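Local coordinates for protein acylneuraminate lyase (Mycoplasma synoviae, PDB 4N4P) that is an acylneuraminate lyase with a TIM-barrel fold, a member of the dihydrodipicolinate synthetase family, at residues F18-K23 and Y278-I283; S256-M261 and V266-T271. All blocks are in the same frame, centred on the assembly; numbering follows the deposited sequence.

Contact 1. Residues F18-K23 and Y278-I283; sequences FTKDGK and YEDEEI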
loop_
_atom_site.group_PDB
_atom_site.type_symbol
_atom_site.label_atom_id
_atom_site.label_comp_id
_atom_site.label_asym_id
_atom_site.label_seq_id
_atom_site.Cartn_x
_atom_site.Cartn_y
_atom_site.Cartn_z
ATOM N N PHE A 18 0.690 35.713 -0.324
ATOM C CA PHE A 18 1.993 36.171 -0.793
ATOM C C PHE A 18 1.792 37.008 -2.033
ATOM O O PHE A 18 0.835 36.808 -2.768
ATOM C CB PHE A 18 2.903 34.998 -1.172
ATOM C CG PHE A 18 3.109 33.988 -0.075
ATOM C CD1 PHE A 18 3.851 34.301 1.062
ATOM C CD2 PHE A 18 2.585 32.705 -0.203
ATOM C CE1 PHE A 18 4.049 33.348 2.061
ATOM C CE2 PHE A 18 2.785 31.751 0.773
ATOM C CZ PHE A 18 3.504 32.073 1.921
ATOM N N THR A 19 2.707 37.943 -2.272
ATOM C CA THR A 19 2.688 38.721 -3.513
ATOM C C THR A 19 3.074 37.816 -4.662
ATOM O O THR A 19 3.621 36.739 -4.450
ATOM C CB THR A 19 3.681 39.916 -3.451
ATOM O OG1 THR A 19 5.006 39.414 -3.375
ATOM C CG2 THR A 19 3.397 40.765 -2.210
ATOM N N LYS A 20 2.788 38.249 -5.888
ATOM C CA LYS A 20 3.170 37.468 -7.063
ATOM C C LYS A 20 4.628 37.076 -7.034
ATOM O O LYS A 20 4.984 35.973 -7.453
ATOM C CB LYS A 20 2.891 38.229 -8.351
ATOM C CG LYS A 20 1.444 38.306 -8.729
ATOM C CD LYS A 20 1.299 39.006 -10.083
ATOM C CE LYS A 20 -0.161 39.163 -10.473
ATOM N NZ LYS A 20 -0.534 38.180 -11.516
ATOM N N ASP A 21 5.479 37.960 -6.523
ATOM C CA ASP A 21 6.892 37.641 -6.517
ATOM C C ASP A 21 7.357 36.945 -5.245
ATOM O O ASP A 21 8.552 36.800 -5.021
ATOM C CB ASP A 21 7.773 38.846 -6.888
ATOM C CG ASP A 21 7.630 40.012 -5.936
ATOM O OD1 ASP A 21 7.097 39.871 -4.807
ATOM O OD2 ASP A 21 8.069 41.113 -6.334
ATOM N N GLY A 22 6.404 36.543 -4.401
ATOM C CA GLY A 22 6.711 35.659 -3.281
ATOM C C GLY A 22 6.987 36.285 -1.928
ATOM O O GLY A 22 7.442 35.586 -1.037
ATOM N N LYS A 23 6.769 37.589 -1.772
ATOM C CA LYS A 23 6.961 38.228 -0.467
ATOM C C LYS A 23 5.723 37.967 0.384
ATOM O O LYS A 23 4.620 37.965 -0.148
ATOM C CB LYS A 23 7.129 39.738 -0.613
ATOM C CG LYS A 23 8.396 40.185 -1.370
ATOM C CD LYS A 23 8.600 41.727 -1.284
ATOM C CE LYS A 23 7.437 42.529 -1.898
ATOM N NZ LYS A 23 7.236 42.212 -3.350
ATOM N N TYR A 278 -0.791 29.492 -12.083
ATOM C CA TYR A 278 -1.668 29.388 -13.249
ATOM C C TYR A 278 -1.684 30.704 -14.015
ATOM O O TYR A 278 -1.319 31.737 -13.477
ATOM C CB TYR A 278 -3.101 29.016 -12.824
ATOM C CG TYR A 278 -3.240 27.599 -12.342
ATOM C CD1 TYR A 278 -3.519 26.566 -13.237
ATOM C CD2 TYR A 278 -3.069 27.282 -10.977
ATOM C CE1 TYR A 278 -3.629 25.251 -12.811
ATOM C CE2 TYR A 278 -3.182 25.979 -10.544
ATOM C CZ TYR A 278 -3.463 24.968 -11.447
ATOM O OH TYR A 278 -3.542 23.674 -10.988
ATOM N N GLU A 279 -2.127 30.691 -15.267
ATOM C CA GLU A 279 -2.368 31.982 -15.923
ATOM C C GLU A 279 -3.549 32.653 -15.218
ATOM O O GLU A 279 -4.472 31.964 -14.751
ATOM C CB GLU A 279 -2.568 31.834 -17.444
ATOM C CG GLU A 279 -1.430 31.095 -18.158
ATOM C CD GLU A 279 -0.050 31.759 -17.977
ATOM O OE1 GLU A 279 0.098 32.960 -18.308
ATOM O OE2 GLU A 279 0.893 31.072 -17.510
ATOM N N ASP A 280 -3.505 33.983 -15.091
ATOM C CA ASP A 280 -4.514 34.682 -14.296
ATOM C C ASP A 280 -5.940 34.435 -14.815
ATOM O O ASP A 280 -6.865 34.265 -14.030
ATOM C CB ASP A 280 -4.215 36.186 -14.154
ATOM C CG ASP A 280 -3.519 36.531 -12.824
ATOM O OD1 ASP A 280 -3.541 35.699 -11.876
ATOM O OD2 ASP A 280 -2.946 37.646 -12.731
ATOM N N GLU A 281 -6.105 34.372 -16.129
ATOM C CA GLU A 281 -7.445 34.165 -16.680
ATOM C C GLU A 281 -7.946 32.749 -16.419
ATOM O O GLU A 281 -9.118 32.575 -16.073
ATOM C CB GLU A 281 -7.527 34.515 -18.168
ATOM C CG GLU A 281 -7.591 36.023 -18.463
ATOM C CD GLU A 281 -8.611 36.771 -17.601
ATOM O OE1 GLU A 281 -8.184 37.614 -16.774
ATOM O OE2 GLU A 281 -9.831 36.508 -17.746
ATOM N N GLU A 282 -7.067 31.756 -16.568
ATOM C CA GLU A 282 -7.408 30.362 -16.305
ATOM C C GLU A 282 -7.907 30.157 -14.854
ATOM O O GLU A 282 -8.953 29.533 -14.613
ATOM C CB GLU A 282 -6.210 29.439 -16.587
ATOM C CG GLU A 282 -6.541 27.952 -16.423
ATOM C CD GLU A 282 -5.324 27.014 -16.434
ATOM O OE1 GLU A 282 -4.213 27.434 -16.821
ATOM O OE2 GLU A 282 -5.477 25.844 -16.018
ATOM N N ILE A 283 -7.165 30.692 -13.896
ATOM C CA ILE A 283 -7.520 30.445 -12.498
ATOM C C ILE A 283 -8.721 31.310 -12.114
ATOM O O ILE A 283 -9.501 30.937 -11.244
ATOM C CB ILE A 283 -6.283 30.640 -11.539
ATOM C CG1 ILE A 283 -6.520 29.960 -10.173
ATOM C CG2 ILE A 283 -5.902 32.139 -11.417
ATOM C CD1 ILE A 283 -6.754 28.435 -10.259
#

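Contact 2. Residues S256-M261 and V266-T271; sequences SLKAIM and VDAGYT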
loop_
_atom_site.group_PDB
_atom_site.type_symbol
_atom_site.label_atom_id
_atom_site.label_comp_id
_atom_site.label_asym_id
_atom_site.label_seq_id
_atom_site.Cartn_x
_atom_site.Cartn_y
_atom_site.Cartn_z
ATOM N N SER A 256 -6.580 27.904 -5.983
ATOM C CA SER A 256 -8.016 28.050 -6.177
ATOM C C SER A 256 -8.657 28.835 -5.045
ATOM O O SER A 256 -9.489 29.731 -5.288
ATOM C CB SER A 256 -8.671 26.675 -6.273
ATOM O OG SER A 256 -8.225 25.997 -7.429
ATOM N N LEU A 257 -8.297 28.491 -3.814
ATOM C CA LEU A 257 -8.829 29.250 -2.660
ATOM C C LEU A 257 -8.453 30.735 -2.780
ATOM O O LEU A 257 -9.286 31.622 -2.587
ATOM C CB LEU A 257 -8.325 28.681 -1.330
ATOM C CG LEU A 257 -8.813 27.266 -0.969
ATOM C CD1 LEU A 257 -8.085 26.775 0.329
ATOM C CD2 LEU A 257 -10.316 27.260 -0.782
ATOM N N LYS A 258 -7.192 30.999 -3.104
ATOM C CA LYS A 258 -6.736 32.391 -3.199
ATOM C C LYS A 258 -7.450 33.116 -4.329
ATOM O O LYS A 258 -7.914 34.239 -4.143
ATOM C CB LYS A 258 -5.209 32.457 -3.331
ATOM C CG LYS A 258 -4.512 32.242 -1.962
ATOM C CD LYS A 258 -3.014 32.059 -2.097
ATOM C CE LYS A 258 -2.396 31.781 -0.714
ATOM N NZ LYS A 258 -0.863 31.830 -0.693
ATOM N N ALA A 259 -7.608 32.448 -5.469
ATOM C CA ALA A 259 -8.322 33.037 -6.605
ATOM C C ALA A 259 -9.773 33.371 -6.294
ATOM O O ALA A 259 -10.306 34.413 -6.725
ATOM C CB ALA A 259 -8.243 32.114 -7.822
ATOM N N ILE A 260 -10.422 32.478 -5.546
ATOM C CA ILE A 260 -11.811 32.715 -5.130
ATOM C C ILE A 260 -11.880 33.930 -4.225
ATOM O O ILE A 260 -12.727 34.801 -4.407
ATOM C CB ILE A 260 -12.449 31.456 -4.511
ATOM C CG1 ILE A 260 -12.599 30.390 -5.611
ATOM C CG2 ILE A 260 -13.823 31.799 -3.861
ATOM C CD1 ILE A 260 -12.864 28.949 -5.074
ATOM N N MET A 261 -10.967 34.003 -3.267
ATOM C CA MET A 261 -10.903 35.179 -2.411
ATOM C C MET A 261 -10.669 36.445 -3.217
ATOM O O MET A 261 -11.404 37.422 -3.021
ATOM C CB MET A 261 -9.863 35.010 -1.315
ATOM C CG MET A 261 -10.290 33.974 -0.300
ATOM S SD MET A 261 -9.134 33.979 1.068
ATOM C CE MET A 261 -9.628 32.515 1.991
ATOM N N VAL A 266 -10.862 40.224 -2.085
ATOM C CA VAL A 266 -9.971 40.008 -0.947
ATOM C C VAL A 266 -8.540 39.871 -1.471
ATOM O O VAL A 266 -8.268 39.060 -2.350
ATOM C CB VAL A 266 -10.381 38.727 -0.145
ATOM C CG1 VAL A 266 -9.452 38.492 1.059
ATOM C CG2 VAL A 266 -11.832 38.835 0.318
ATOM N N ASP A 267 -7.636 40.670 -0.931
ATOM C CA ASP A 267 -6.248 40.704 -1.383
ATOM C C ASP A 267 -5.480 39.484 -0.858
ATOM O O ASP A 267 -4.503 39.611 -0.114
ATOM C CB ASP A 267 -5.609 42.027 -0.922
ATOM C CG ASP A 267 -4.375 42.428 -1.722
ATOM O OD1 ASP A 267 -4.019 41.780 -2.727
ATOM O OD2 ASP A 267 -3.759 43.461 -1.338
ATOM N N ALA A 268 -5.911 38.292 -1.281
ATOM C CA ALA A 268 -5.376 37.038 -0.784
ATOM C C ALA A 268 -4.060 36.610 -1.417
ATOM O O ALA A 268 -3.432 35.657 -0.952
ATOM C CB ALA A 268 -6.427 35.911 -0.945
ATOM N N GLY A 269 -3.659 37.282 -2.498
ATOM C CA GLY A 269 -2.355 37.033 -3.112
ATOM C C GLY A 269 -2.226 35.687 -3.795
ATOM O O GLY A 269 -3.209 35.149 -4.305
ATOM N N TYR A 270 -0.997 35.185 -3.847
ATOM C CA TYR A 270 -0.647 33.981 -4.607
ATOM C C TYR A 270 0.083 32.967 -3.750
ATOM O O TYR A 270 0.521 33.265 -2.630
ATOM C CB TYR A 270 0.182 34.360 -5.862
ATOM C CG TYR A 270 -0.630 35.262 -6.782
ATOM C CD1 TYR A 270 -1.340 34.724 -7.849
ATOM C CD2 TYR A 270 -0.769 36.632 -6.520
ATOM C CE1 TYR A 270 -2.129 35.521 -8.668
ATOM C CE2 TYR A 270 -1.571 37.441 -7.331
ATOM C CZ TYR A 270 -2.238 36.872 -8.402
ATOM O OH TYR A 270 -3.021 37.659 -9.214
ATOM N N THR A 271 0.217 31.759 -4.280
ATOM C CA THR A 271 1.034 30.732 -3.658
ATOM C C THR A 271 2.499 31.008 -3.915
ATOM O O THR A 271 2.833 31.755 -4.823
ATOM C CB THR A 271 0.678 29.326 -4.188
ATOM O OG1 THR A 271 0.884 29.258 -5.611
ATOM C CG2 THR A 271 -0.789 29.032 -3.877
#

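Contact 1. Residues F18-K23 and Y278-I283
Lys20 reaches with its ammonium end to the carboxylate of Asp280, NZ standing 2.8 Å from OD2 in a hydrogen-bonded salt bridge. The two side chains approach from opposite directions, and the lysine supplies most of the span: the CA atoms of Lys20 and Asp280 are 10.9 Å apart. Lysine suits the place because its chain runs out straight as far as CE and then bends at chi4 (-104°), which turns NZ onto the acid. NZ comes in on the syn side of OD2, though 31° out of the carboxylate plane, and the second oxygen, OD1, stays 3.9 Å from NZ. Tyr270 OH makes weak hydrogen bonds to both Lys20 NZ and Asp280 OD1, joining the pair from a third point.

The lysine projects from a type I beta turn running from Thr19 to Gly22, closed by Gly22 N to Thr19 O. Gly22 fits the last corner because its backbone angles would press a CB against the preceding carbonyl oxygen. Around the turn, Asp21 OD1 accepts from Thr19 OG1 at 2.6 Å on its anti side, tilted out of the carboxylate plane, and from Lys23 NZ at 2.8 Å through its syn lone pair, while Thr19 OG1 also accepts a hydrogen bond from Lys23 N. On the other segment Glu279 occupies the N-cap position, and Asp280 opens the helix, where an acid is probably well placed beside the positive end of the helix dipole. This surface bridge thus links the loop between strand 9-12 and helix 26-39 to the start of helix 280-294, whose Ile283 packs on helix 253-263.

Contact 2. Residues S256-M261 and V266-T271
The loop 266-271 folds back along helix 253-263, with CA atoms 5.1 Å apart at Met261 and Val266 and 5.4 Å apart at Lys258 and Ala268. Val266 N donates to Met261 O at 3.0 Å where the chain comes back, and an inverse gamma turn centred on Asp267 follows. In this TIM-barrel family protein the loop is held between helix 253-263 and helix 26-39, where Val266 touches Phe35, Ala268 touches Val32, and Met261 meets both. Small, apolar Ala268 lets the chains come close: its CB meets Met261 CB at 3.6 Å and also touches SD, while Val266 CB lies 3.9 Å from Met261 CB. Gly269 takes a positive phi (69°), a conformation that glycine adopts easily. Lys258, extended beyond CG, lays its methylenes past the carbonyls of Gly269 and Ala268, the latter oxygen buried without a hydrogen-bond partner, and CD nears Thr271 CG2. Its buried charge is met by a salt bridge to Glu53 and a hydrogen bond to Thr16 O; the third grip is on Tyr270 O, 2.8 Å from Lys258 NZ, which sits above the carbonyl plane, 60° out of it.

Overall arrangement
Contact 2 lies between the two ends of contact 1 in sequence, and the centres of the two are about 9 Å apart. Tyr270 joins them: its backbone N probably donates a hydrogen bond to Phe18 O, 2.7 Å away, while its hydroxyl reaches outward to the surface salt bridge. Deeper in, Phe18 CD2 packs 3.6 Å from Lys258 NZ, so residues 18-23 also border the buried lysine. Arg277 adds a further tie, hydrogen-bonding to the carbonyl oxygens of both Lys20 and Thr271. Contact 1 ties the loop after strand 9-12 to helix 280-294 at the surface, contact 2 packs helix 253-263 on the loop that follows it, and Tyr270 and Phe18 connect the two.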